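Local coordinates for periplasmic binding protein (Mycobacterium smegmatis, PDB 4MDY) that probably captures an iron-bearing solute outside the cell membrane and delivers it to an ABC transporter for import, at residues R32-G37 with P51-D56; I87-I92 with A113-I118; K176-G181 with T207-P212; G188-P193 with P212-R217. All blocks are in the same frame, centred on the assembly; numbering follows the deposited sequence.

Interaction 1 (R32-G37 with P51-D56)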
loop_
_atom_site.group_PDB
_atom_site.type_symbol
_atom_site.label_atom_id
_atom_site.label_comp_id
_atom_site.label_asym_id
_atom_site.label_seq_id
_atom_site.Cartn_x
_atom_site.Cartn_y
_atom_site.Cartn_z
ATOM N N ARG A 32 3.989 -21.660 -9.859
ATOM C CA ARG A 32 3.342 -20.693 -10.733
ATOM C C ARG A 32 2.313 -19.851 -9.971
ATOM O O ARG A 32 1.127 -20.190 -9.910
ATOM C CB ARG A 32 2.657 -21.419 -11.899
ATOM C CG ARG A 32 3.619 -22.097 -12.861
ATOM C CD ARG A 32 2.871 -22.816 -13.974
ATOM N NE ARG A 32 2.209 -21.898 -14.911
ATOM C CZ ARG A 32 2.835 -21.203 -15.859
ATOM N NH1 ARG A 32 4.153 -21.297 -16.009
ATOM N NH2 ARG A 32 2.143 -20.400 -16.660
ATOM N N VAL A 33 2.762 -18.729 -9.423
ATOM C CA VAL A 33 1.903 -17.879 -8.616
ATOM C C VAL A 33 1.332 -16.695 -9.407
ATOM O O VAL A 33 2.068 -15.923 -10.027
ATOM C CB VAL A 33 2.662 -17.336 -7.384
ATOM C CG1 VAL A 33 1.720 -16.562 -6.480
ATOM C CG2 VAL A 33 3.308 -18.471 -6.610
ATOM N N VAL A 34 0.016 -16.554 -9.351
ATOM C CA VAL A 34 -0.673 -15.390 -9.876
ATOM C C VAL A 34 -0.986 -14.402 -8.751
ATOM O O VAL A 34 -1.621 -14.760 -7.752
ATOM C CB VAL A 34 -1.980 -15.801 -10.564
ATOM C CG1 VAL A 34 -2.882 -14.601 -10.781
ATOM C CG2 VAL A 34 -1.680 -16.515 -11.873
ATOM N N SER A 35 -0.538 -13.158 -8.934
ATOM C CA SER A 35 -0.906 -12.053 -8.065
ATOM C C SER A 35 -2.127 -11.349 -8.658
ATOM O O SER A 35 -2.021 -10.602 -9.651
ATOM C CB SER A 35 0.253 -11.076 -7.912
ATOM O OG SER A 35 -0.070 -10.067 -6.971
ATOM N N ALA A 36 -3.286 -11.594 -8.052
ATOM C CA ALA A 36 -4.562 -11.159 -8.606
ATOM C C ALA A 36 -5.095 -9.841 -8.005
ATOM O O ALA A 36 -6.091 -9.290 -8.495
ATOM C CB ALA A 36 -5.594 -12.274 -8.462
ATOM N N GLY A 37 -4.428 -9.327 -6.972
ATOM C CA GLY A 37 -4.816 -8.054 -6.367
ATOM C C GLY A 37 -3.847 -6.919 -6.650
ATOM O O GLY A 37 -2.902 -7.065 -7.413
ATOM N N PRO A 51 6.041 -13.819 -9.303
ATOM C CA PRO A 51 4.770 -14.237 -9.895
ATOM C C PRO A 51 4.840 -14.373 -11.411
ATOM O O PRO A 51 5.649 -13.701 -12.054
ATOM C CB PRO A 51 3.789 -13.121 -9.518
ATOM C CG PRO A 51 4.582 -12.024 -8.916
ATOM C CD PRO A 51 6.013 -12.440 -8.784
ATOM N N ILE A 52 4.000 -15.245 -11.960
ATOM C CA ILE A 52 3.853 -15.373 -13.412
ATOM C C ILE A 52 2.856 -14.358 -13.970
ATOM O O ILE A 52 2.753 -14.180 -15.185
ATOM C CB ILE A 52 3.424 -16.787 -13.831
ATOM C CG1 ILE A 52 2.071 -17.166 -13.218
ATOM C CG2 ILE A 52 4.513 -17.781 -13.455
ATOM C CD1 ILE A 52 1.335 -18.230 -13.989
ATOM N N ALA A 53 2.117 -13.709 -13.074
ATOM C CA ALA A 53 1.235 -12.603 -13.432
ATOM C C ALA A 53 1.140 -11.612 -12.288
ATOM O O ALA A 53 1.084 -12.006 -11.109
ATOM C CB ALA A 53 -0.147 -13.110 -13.786
ATOM N N VAL A 54 1.127 -10.334 -12.644
ATOM C CA VAL A 54 0.945 -9.238 -11.706
ATOM C C VAL A 54 -0.276 -8.441 -12.160
ATOM O O VAL A 54 -0.535 -8.310 -13.366
ATOM C CB VAL A 54 2.190 -8.323 -11.666
ATOM C CG1 VAL A 54 1.951 -7.099 -10.790
ATOM C CG2 VAL A 54 3.404 -9.101 -11.189
ATOM N N THR A 55 -1.035 -7.927 -11.198
ATOM C CA THR A 55 -2.191 -7.095 -11.510
ATOM C C THR A 55 -1.815 -5.627 -11.327
ATOM O O THR A 55 -1.350 -5.215 -10.257
ATOM C CB THR A 55 -3.401 -7.485 -10.648
ATOM O OG1 THR A 55 -3.697 -8.870 -10.857
ATOM C CG2 THR A 55 -4.612 -6.676 -10.998
ATOM N N ASP A 56 -2.003 -4.851 -12.391
ATOM C CA ASP A 56 -1.652 -3.438 -12.395
ATOM C C ASP A 56 -2.653 -2.656 -11.554
ATOM O O ASP A 56 -3.826 -3.019 -11.473
ATOM C CB ASP A 56 -1.630 -2.900 -13.837
ATOM C CG ASP A 56 -0.803 -1.631 -13.990
ATOM O OD1 ASP A 56 -0.052 -1.258 -13.070
ATOM O OD2 ASP A 56 -0.900 -0.996 -15.051
HETATM O O HOH W 1 -0.555 -7.851 -8.280
#

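Interaction 2 (I87-I92 with A113-I118)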
loop_
_atom_site.group_PDB
_atom_site.type_symbol
_atom_site.label_atom_id
_atom_site.label_comp_id
_atom_site.label_asym_id
_atom_site.label_seq_id
_atom_site.Cartn_x
_atom_site.Cartn_y
_atom_site.Cartn_z
ATOM N N ILE A 87 -12.125 -9.353 -11.317
ATOM C CA ILE A 87 -11.020 -10.299 -11.378
ATOM C C ILE A 87 -11.176 -11.107 -12.663
ATOM O O ILE A 87 -12.234 -11.699 -12.887
ATOM C CB ILE A 87 -11.001 -11.222 -10.146
ATOM C CG1 ILE A 87 -10.750 -10.393 -8.879
ATOM C CG2 ILE A 87 -9.930 -12.294 -10.294
ATOM C CD1 ILE A 87 -11.197 -11.072 -7.605
ATOM N N PRO A 88 -10.141 -11.103 -13.527
ATOM C CA PRO A 88 -10.243 -11.798 -14.812
ATOM C C PRO A 88 -10.046 -13.303 -14.652
ATOM O O PRO A 88 -8.937 -13.814 -14.806
ATOM C CB PRO A 88 -9.121 -11.159 -15.641
ATOM C CG PRO A 88 -8.095 -10.767 -14.635
ATOM C CD PRO A 88 -8.843 -10.416 -13.376
ATOM N N VAL A 89 -11.134 -14.005 -14.355
ATOM C CA VAL A 89 -11.071 -15.426 -14.017
ATOM C C VAL A 89 -10.574 -16.265 -15.197
ATOM O O VAL A 89 -9.723 -17.142 -15.012
ATOM C CB VAL A 89 -12.433 -15.946 -13.505
ATOM C CG1 VAL A 89 -12.417 -17.464 -13.339
ATOM C CG2 VAL A 89 -12.779 -15.274 -12.181
ATOM N N GLU A 90 -11.086 -15.981 -16.397
ATOM C CA GLU A 90 -10.715 -16.746 -17.592
ATOM C C GLU A 90 -9.239 -16.565 -17.937
ATOM O O GLU A 90 -8.572 -17.531 -18.310
ATOM C CB GLU A 90 -11.583 -16.359 -18.803
ATOM C CG GLU A 90 -13.077 -16.634 -18.650
ATOM C CD GLU A 90 -13.452 -18.111 -18.690
ATOM O OE1 GLU A 90 -12.560 -18.981 -18.837
ATOM O OE2 GLU A 90 -14.664 -18.405 -18.572
ATOM N N GLU A 91 -8.730 -15.339 -17.811
ATOM C CA GLU A 91 -7.306 -15.082 -18.048
ATOM C C GLU A 91 -6.447 -15.866 -17.062
ATOM O O GLU A 91 -5.448 -16.478 -17.432
ATOM C CB GLU A 91 -6.978 -13.593 -17.920
ATOM C CG GLU A 91 -7.708 -12.699 -18.916
ATOM C CD GLU A 91 -7.011 -11.367 -19.180
ATOM O OE1 GLU A 91 -5.766 -11.292 -19.060
ATOM O OE2 GLU A 91 -7.715 -10.391 -19.531
ATOM N N ILE A 92 -6.844 -15.844 -15.797
ATOM C CA ILE A 92 -6.089 -16.535 -14.758
ATOM C C ILE A 92 -6.063 -18.054 -15.023
ATOM O O ILE A 92 -5.001 -18.670 -14.992
ATOM C CB ILE A 92 -6.619 -16.167 -13.353
ATOM C CG1 ILE A 92 -6.314 -14.692 -13.071
ATOM C CG2 ILE A 92 -5.978 -17.056 -12.289
ATOM C CD1 ILE A 92 -7.112 -14.073 -11.949
ATOM N N ALA A 113 -14.849 -19.055 -5.017
ATOM C CA ALA A 113 -15.195 -20.413 -5.460
ATOM C C ALA A 113 -14.705 -20.676 -6.891
ATOM O O ALA A 113 -14.137 -21.731 -7.186
ATOM C CB ALA A 113 -16.698 -20.650 -5.344
ATOM N N LYS A 114 -14.893 -19.692 -7.764
ATOM C CA LYS A 114 -14.434 -19.786 -9.153
ATOM C C LYS A 114 -12.912 -19.907 -9.293
ATOM O O LYS A 114 -12.415 -20.700 -10.105
ATOM C CB LYS A 114 -14.922 -18.572 -9.941
ATOM C CG LYS A 114 -16.426 -18.531 -10.130
ATOM C CD LYS A 114 -16.852 -17.230 -10.780
ATOM C CE LYS A 114 -18.330 -17.247 -11.117
ATOM N NZ LYS A 114 -18.854 -15.876 -11.366
ATOM N N LEU A 115 -12.176 -19.119 -8.513
ATOM C CA LEU A 115 -10.715 -19.179 -8.531
ATOM C C LEU A 115 -10.204 -20.479 -7.904
ATOM O O LEU A 115 -9.204 -21.038 -8.361
ATOM C CB LEU A 115 -10.110 -17.964 -7.810
ATOM C CG LEU A 115 -10.341 -16.589 -8.449
ATOM C CD1 LEU A 115 -9.772 -15.502 -7.540
ATOM C CD2 LEU A 115 -9.734 -16.485 -9.840
ATOM N N SER A 116 -10.897 -20.966 -6.873
ATOM C CA SER A 116 -10.478 -22.188 -6.186
ATOM C C SER A 116 -10.567 -23.404 -7.088
ATOM O O SER A 116 -9.828 -24.364 -6.902
ATOM C CB SER A 116 -11.302 -22.417 -4.924
ATOM O OG SER A 116 -11.015 -21.389 -4.000
ATOM N N GLU A 117 -11.474 -23.354 -8.062
ATOM C CA GLU A 117 -11.558 -24.394 -9.085
ATOM C C GLU A 117 -10.286 -24.449 -9.931
ATOM O O GLU A 117 -9.934 -25.498 -10.457
ATOM C CB GLU A 117 -12.770 -24.148 -9.979
ATOM C CG GLU A 117 -13.162 -25.345 -10.812
ATOM C CD GLU A 117 -14.436 -25.102 -11.588
ATOM O OE1 GLU A 117 -14.517 -24.082 -12.310
ATOM O OE2 GLU A 117 -15.358 -25.931 -11.469
ATOM N N ILE A 118 -9.593 -23.319 -10.041
ATOM C CA ILE A 118 -8.370 -23.239 -10.833
ATOM C C ILE A 118 -7.169 -23.686 -10.009
ATOM O O ILE A 118 -6.376 -24.524 -10.451
ATOM C CB ILE A 118 -8.142 -21.809 -11.367
ATOM C CG1 ILE A 118 -9.364 -21.347 -12.168
ATOM C CG2 ILE A 118 -6.884 -21.747 -12.231
ATOM C CD1 ILE A 118 -9.398 -19.858 -12.449
#

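Interaction 3 (K176-G181 with T207-P212)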
loop_
_atom_site.group_PDB
_atom_site.type_symbol
_atom_site.label_atom_id
_atom_site.label_comp_id
_atom_site.label_asym_id
_atom_site.label_seq_id
_atom_site.Cartn_x
_atom_site.Cartn_y
_atom_site.Cartn_z
ATOM N N LYS A 176 1.411 17.472 14.588
ATOM C CA LYS A 176 0.172 16.970 14.016
ATOM C C LYS A 176 0.262 16.884 12.502
ATOM O O LYS A 176 0.609 17.852 11.831
ATOM C CB LYS A 176 -0.992 17.854 14.461
ATOM C CG LYS A 176 -1.107 17.899 15.982
ATOM C CD LYS A 176 -2.108 18.920 16.463
ATOM C CE LYS A 176 -2.098 19.001 17.981
ATOM N NZ LYS A 176 -3.140 19.940 18.474
ATOM N N ALA A 177 -0.042 15.700 11.981
ATOM C CA ALA A 177 0.136 15.383 10.570
ATOM C C ALA A 177 -1.188 14.960 9.963
ATOM O O ALA A 177 -2.009 14.312 10.626
ATOM C CB ALA A 177 1.158 14.269 10.405
ATOM N N LEU A 178 -1.386 15.356 8.707
ATOM C CA LEU A 178 -2.465 14.848 7.870
ATOM C C LEU A 178 -1.860 14.278 6.596
ATOM O O LEU A 178 -0.893 14.825 6.052
ATOM C CB LEU A 178 -3.468 15.951 7.518
ATOM C CG LEU A 178 -4.395 16.466 8.626
ATOM C CD1 LEU A 178 -5.108 17.729 8.168
ATOM C CD2 LEU A 178 -5.411 15.409 9.032
ATOM N N LEU A 179 -2.442 13.173 6.138
ATOM C CA LEU A 179 -2.040 12.509 4.920
ATOM C C LEU A 179 -3.157 12.667 3.895
ATOM O O LEU A 179 -4.240 12.088 4.042
ATOM C CB LEU A 179 -1.768 11.032 5.190
ATOM C CG LEU A 179 -1.329 10.211 3.981
ATOM C CD1 LEU A 179 -0.002 10.737 3.449
ATOM C CD2 LEU A 179 -1.224 8.738 4.343
ATOM N N LEU A 180 -2.868 13.436 2.849
ATOM C CA LEU A 180 -3.880 13.923 1.924
ATOM C C LEU A 180 -3.643 13.407 0.517
ATOM O O LEU A 180 -2.513 13.133 0.134
ATOM C CB LEU A 180 -3.876 15.457 1.913
ATOM C CG LEU A 180 -4.020 16.142 3.285
ATOM C CD1 LEU A 180 -3.976 17.652 3.142
ATOM C CD2 LEU A 180 -5.305 15.710 3.977
ATOM N N GLY A 181 -4.723 13.289 -0.246
ATOM C CA GLY A 181 -4.641 12.874 -1.638
ATOM C C GLY A 181 -4.022 13.970 -2.486
ATOM O O GLY A 181 -4.095 15.151 -2.144
ATOM N N THR A 207 1.713 12.886 15.517
ATOM C CA THR A 207 0.323 12.793 15.918
ATOM C C THR A 207 -0.533 12.818 14.656
ATOM O O THR A 207 -0.422 13.718 13.816
ATOM C CB THR A 207 -0.068 13.932 16.883
ATOM O OG1 THR A 207 0.592 13.734 18.144
ATOM C CG2 THR A 207 -1.566 13.970 17.107
ATOM N N VAL A 208 -1.368 11.800 14.524
ATOM C CA VAL A 208 -2.243 11.647 13.377
ATOM C C VAL A 208 -3.623 12.159 13.778
ATOM O O VAL A 208 -4.327 11.526 14.566
ATOM C CB VAL A 208 -2.305 10.170 12.936
ATOM C CG1 VAL A 208 -3.301 9.971 11.808
ATOM C CG2 VAL A 208 -0.927 9.693 12.494
ATOM N N LEU A 209 -3.992 13.312 13.231
ATOM C CA LEU A 209 -5.278 13.948 13.511
ATOM C C LEU A 209 -6.463 13.137 12.997
ATOM O O LEU A 209 -6.417 12.594 11.900
ATOM C CB LEU A 209 -5.340 15.321 12.833
ATOM C CG LEU A 209 -4.494 16.446 13.403
ATOM C CD1 LEU A 209 -4.673 17.686 12.533
ATOM C CD2 LEU A 209 -4.877 16.720 14.854
ATOM N N GLN A 210 -7.526 13.075 13.793
ATOM C CA GLN A 210 -8.816 12.587 13.311
ATOM C C GLN A 210 -9.278 13.456 12.146
ATOM O O GLN A 210 -9.252 14.681 12.226
ATOM C CB GLN A 210 -9.875 12.600 14.428
ATOM C CG GLN A 210 -10.137 11.236 15.047
ATOM C CD GLN A 210 -10.713 10.243 14.047
ATOM O OE1 GLN A 210 -11.453 10.619 13.131
ATOM N NE2 GLN A 210 -10.371 8.970 14.212
ATOM N N VAL A 211 -9.689 12.813 11.063
ATOM C CA VAL A 211 -10.086 13.520 9.858
ATOM C C VAL A 211 -11.039 12.616 9.059
ATOM O O VAL A 211 -10.876 11.396 9.060
ATOM C CB VAL A 211 -8.832 13.918 9.027
ATOM C CG1 VAL A 211 -8.142 12.696 8.430
ATOM C CG2 VAL A 211 -9.177 14.901 7.926
ATOM N N PRO A 212 -12.048 13.207 8.395
ATOM C CA PRO A 212 -12.901 12.397 7.522
ATOM C C PRO A 212 -12.201 12.075 6.207
ATOM O O PRO A 212 -11.264 12.765 5.831
ATOM C CB PRO A 212 -14.137 13.278 7.294
ATOM C CG PRO A 212 -13.848 14.607 7.902
ATOM C CD PRO A 212 -12.446 14.626 8.413
#

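Interaction 4 (G188-P193 with P212-R217)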
loop_
_atom_site.group_PDB
_atom_site.type_symbol
_atom_site.label_atom_id
_atom_site.label_comp_id
_atom_site.label_asym_id
_atom_site.label_seq_id
_atom_site.Cartn_x
_atom_site.Cartn_y
_atom_site.Cartn_z
ATOM N N GLY A 188 -13.176 19.332 -2.914
ATOM C CA GLY A 188 -12.839 18.942 -1.546
ATOM C C GLY A 188 -11.499 18.232 -1.461
ATOM O O GLY A 188 -10.919 17.815 -2.475
ATOM N N VAL A 189 -11.007 18.100 -0.238
ATOM C CA VAL A 189 -9.737 17.442 0.025
ATOM C C VAL A 189 -9.983 16.001 0.441
ATOM O O VAL A 189 -10.855 15.721 1.275
ATOM C CB VAL A 189 -8.950 18.167 1.139
ATOM C CG1 VAL A 189 -7.761 17.336 1.599
ATOM C CG2 VAL A 189 -8.501 19.541 0.662
ATOM N N GLN A 190 -9.202 15.097 -0.138
ATOM C CA GLN A 190 -9.236 13.689 0.225
ATOM C C GLN A 190 -8.199 13.418 1.308
ATOM O O GLN A 190 -7.082 13.921 1.243
ATOM C CB GLN A 190 -8.977 12.840 -1.008
ATOM C CG GLN A 190 -9.967 13.162 -2.114
ATOM C CD GLN A 190 -9.835 12.251 -3.307
ATOM O OE1 GLN A 190 -9.006 12.486 -4.190
ATOM N NE2 GLN A 190 -10.665 11.219 -3.358
ATOM N N ALA A 191 -8.574 12.631 2.308
ATOM C CA ALA A 191 -7.674 12.327 3.422
ATOM C C ALA A 191 -7.723 10.853 3.808
ATOM O O ALA A 191 -8.688 10.147 3.519
ATOM C CB ALA A 191 -8.008 13.190 4.624
ATOM N N THR A 192 -6.659 10.401 4.455
ATOM C CA THR A 192 -6.600 9.063 5.000
ATOM C C THR A 192 -6.931 9.140 6.496
ATOM O O THR A 192 -6.145 9.670 7.285
ATOM C CB THR A 192 -5.217 8.432 4.770
ATOM O OG1 THR A 192 -4.973 8.315 3.359
ATOM C CG2 THR A 192 -5.147 7.052 5.405
ATOM N N PRO A 193 -8.111 8.632 6.890
ATOM C CA PRO A 193 -8.451 8.694 8.305
ATOM C C PRO A 193 -7.518 7.808 9.131
ATOM O O PRO A 193 -6.961 6.843 8.602
ATOM C CB PRO A 193 -9.885 8.156 8.355
ATOM C CG PRO A 193 -10.418 8.346 6.979
ATOM C CD PRO A 193 -9.234 8.128 6.081
ATOM N N PRO A 212 -12.048 13.207 8.395
ATOM C CA PRO A 212 -12.901 12.397 7.522
ATOM C C PRO A 212 -12.201 12.075 6.207
ATOM O O PRO A 212 -11.264 12.765 5.831
ATOM C CB PRO A 212 -14.137 13.278 7.294
ATOM C CG PRO A 212 -13.848 14.607 7.902
ATOM C CD PRO A 212 -12.446 14.626 8.413
ATOM N N ALA A 213 -12.663 11.036 5.518
ATOM C CA ALA A 213 -12.043 10.591 4.273
ATOM C C ALA A 213 -12.116 11.671 3.193
ATOM O O ALA A 213 -11.279 11.718 2.285
ATOM C CB ALA A 213 -12.710 9.318 3.781
ATOM N N LEU A 214 -13.131 12.520 3.302
ATOM C CA LEU A 214 -13.329 13.635 2.402
ATOM C C LEU A 214 -13.714 14.857 3.220
ATOM O O LEU A 214 -14.673 14.834 3.993
ATOM C CB LEU A 214 -14.424 13.306 1.393
ATOM C CG LEU A 214 -14.702 14.330 0.289
ATOM C CD1 LEU A 214 -13.538 14.414 -0.684
ATOM C CD2 LEU A 214 -15.983 13.964 -0.434
ATOM N N ILE A 215 -12.945 15.921 3.038
ATOM C CA ILE A 215 -13.187 17.190 3.690
ATOM C C ILE A 215 -13.879 18.104 2.676
ATOM O O ILE A 215 -13.271 18.498 1.679
ATOM C CB ILE A 215 -11.864 17.814 4.152
ATOM C CG1 ILE A 215 -11.131 16.846 5.090
ATOM C CG2 ILE A 215 -12.099 19.152 4.836
ATOM C CD1 ILE A 215 -9.647 17.110 5.190
ATOM N N PRO A 216 -15.159 18.437 2.918
ATOM C CA PRO A 216 -15.851 19.290 1.958
ATOM C C PRO A 216 -15.186 20.660 1.817
ATOM O O PRO A 216 -14.513 21.120 2.734
ATOM C CB PRO A 216 -17.263 19.409 2.532
ATOM C CG PRO A 216 -17.149 19.030 3.968
ATOM C CD PRO A 216 -16.012 18.070 4.066
ATOM N N ARG A 217 -15.370 21.290 0.663
ATOM C CA ARG A 217 -14.670 22.535 0.346
ATOM C C ARG A 217 -14.834 23.619 1.419
ATOM O O ARG A 217 -13.887 24.333 1.738
ATOM C CB ARG A 217 -15.145 23.073 -1.003
ATOM C CG ARG A 217 -14.214 24.113 -1.589
ATOM C CD ARG A 217 -14.475 24.344 -3.069
ATOM N NE ARG A 217 -13.610 25.407 -3.568
ATOM C CZ ARG A 217 -12.309 25.273 -3.813
ATOM N NH1 ARG A 217 -11.695 24.105 -3.623
ATOM N NH2 ARG A 217 -11.612 26.319 -4.251
#

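Interaction 1 (R32-G37 with P51-D56)
A beta-alpha-beta unit of the N-terminal lobe brings 32-37 and 51-56 together: strand 33-35 leads into helix 40-46, and the chain returns as strand 53-55, whose axis runs 13° from that of the first. Two backbone bonds join the pair. Ile52 N gives its proton to Val33 O at 2.8 Å, in the plane of that carbonyl, while Ser35 N reaches Ala53 O at 2.9 Å from above the carbonyl plane. Beyond them the link passes to a side chain. Thr55, with CG2 anti to the backbone N, turns OG1 beside that N and donates to Ser35 O at 2.7 Å, on a lone pair. A water next to this bond accepts from Thr55 N at 3.0 Å, is bonded to Ser35 OG and probably donates to Gly37 O. Such a crossover is the repeating unit of the alpha/beta lobes of periplasmic binding proteins; here helix 40-46 lies over Val33, Ser35 and Pro51. At the start of the contact Ile52 holds CG1 in the crowded position between N and carbonyl carbon (chi1 61°), and its CD1 sits over one face of the Arg32 guanidinium, 3.5 Å from NH2. The guanidinium is held by the carbonyls of Leu95 and Lys96. Ile52 CG1 also meets Val34 CG2 at 4.0 Å, the two side chains crossing obliquely beside Leu81 of strand 79-81.

Interaction 2 (I87-I92 with A113-I118)
Leu115 pushes its CD2 methyl in among three side chains of 87-92, meeting Val89 CG2 at 4.0 Å, Ile92 CD1 at 4.1 Å and Ile87 CG2 at 4.2 Å. Its CA-CB bond does not aim at the other segment; CG lies anti to the carbonyl carbon and chi2 is extended (175°), and together these torsions carry the branch tip across. Val89 straddles two partners. With CG1 anti to its backbone N (chi1 172°), it gives CG2 to Leu115 and CG1 to the CD1 end of Ile118, 4.0 Å away. Both pairs cross obliquely. The contact joins helix 89-94 to the last turn of helix 109-116 in the N-terminal alpha/beta lobe, and strand 99-102, which lies between them in the chain, supplies Ile100 beneath Ile92, Leu115 and Ile118. Pro88, N-cap residue of helix 89-94 and centre of an inverse gamma turn, separates Ile87 from Val89, and both touch Leu115 CD2. Ile118 extends its CD1 further, to 3.7 Å from Val89 O, and touches Ile92 CG2 more loosely at 4.4 Å. No hydrogen bond crosses between the two segments; the contact is made by methyl groups. At the exposed margin the CB of Lys114 brushes Val89 CG1, whereas its extended chain leads the ammonium away to a salt bridge with Asp110.

Interaction 3 (K176-G181 with T207-P212)
Strands 176-181 and 207-208 pair in parallel over two residues, Lys176 beside Thr207 and Ala177 beside Val208, before the second chain swings off as a loop; the touching parts diverge by 42°. Ala177 N donates to Thr207 O at 2.7 Å, almost along the C=O axis. The next bond, Leu209 N to Ala177 O, is weak at 3.4 Å, although it is nearly straight. Past this point side chains bridge the widening gap. Leu178, its CG anti to the carbonyl carbon, sends CD2 between Leu209 CB at 3.8 Å and Val211 CB at 3.7 Å, crossing both side chains obliquely. Val211 keeps CG1 in the crowded position between N and carbonyl carbon (chi1 69°), and both its methyls lie close to that same Leu178 CD2. Leu209 turns its other side to Lys176: its CD2 rests 3.9 Å from Lys176 CD, so the extended aliphatic chain of the lysine lies over the leucine before its ammonium leads away. Thr207 runs alongside this lysine, the two side chains pointing the same way, with CG2 4.1 Å from Lys176 CG. Strand 207-208 is the edge of the parallel sheet of the C-terminal lobe, while 176-181 is an inner strand bonded to 229-233 on its other side. Helix 199-203 packs on Val208, and helix 220-224 reaches Val211 and Leu180.

Interaction 4 (G188-P193 with P212-R217)
With CG1 anti to the carbonyl carbon in Ile215 (chi1 -57°) and anti to the backbone N in Val189 (chi1 169°), two side chains that point the same way from paired residues meet, Ile215 CD1 lying 4.1 Å from Val189 CG1. They form the hydrogen-bonded pair of a short two-stranded antiparallel sheet, 189-190 with 214-215, set beside the parallel sheet of the C-terminal lobe. Its bonds are Ile215 N to Val189 O, 2.7 Å and nearly straight, and Val189 N to Ile215 O at 3.0 Å. A further bond joins Ala191 N to Ala213 O at 2.9 Å, its donor well above the carbonyl plane. On the face of Val189 and Ile215, helix 220-224 closes over both side chains. The other face carries Gln190 and Leu214, the non-hydrogen-bonded pair, where Leu214 CD1 meets Gln190 CG obliquely at 4.0 Å. At one end Gly188, without a side chain, packs its CA 3.3 Å from Ile215 O. Beyond it, Arg217 turns its guanidinium to Asp246 and Gly187 O. At the other end, Pro193 places ring atom CG 3.8 Å from Ala213 N.

How the interactions relate
The four contacts fall into two pairs on separate lobes. Interactions 1 and 2, first along the chain, have centres 12 Å apart and touch where Val34 and Ala36 pack on Ile92, joining strand 33-35 and the residue that follows it to helix 89-94. Interactions 3 and 4 lie in the other lobe, with centres 10 Å apart; their segments alternate along the chain and share Pro212. Probable hydrogen bonds from Gly181 N to Gln190 O and from Thr192 N to Leu179 O tie the antiparallel pair to strand 176-181. Centres of interactions 1 and 3 are 33 Å apart, consistent with the two-lobed build of this transport family, in which solute typically binds between the lobes.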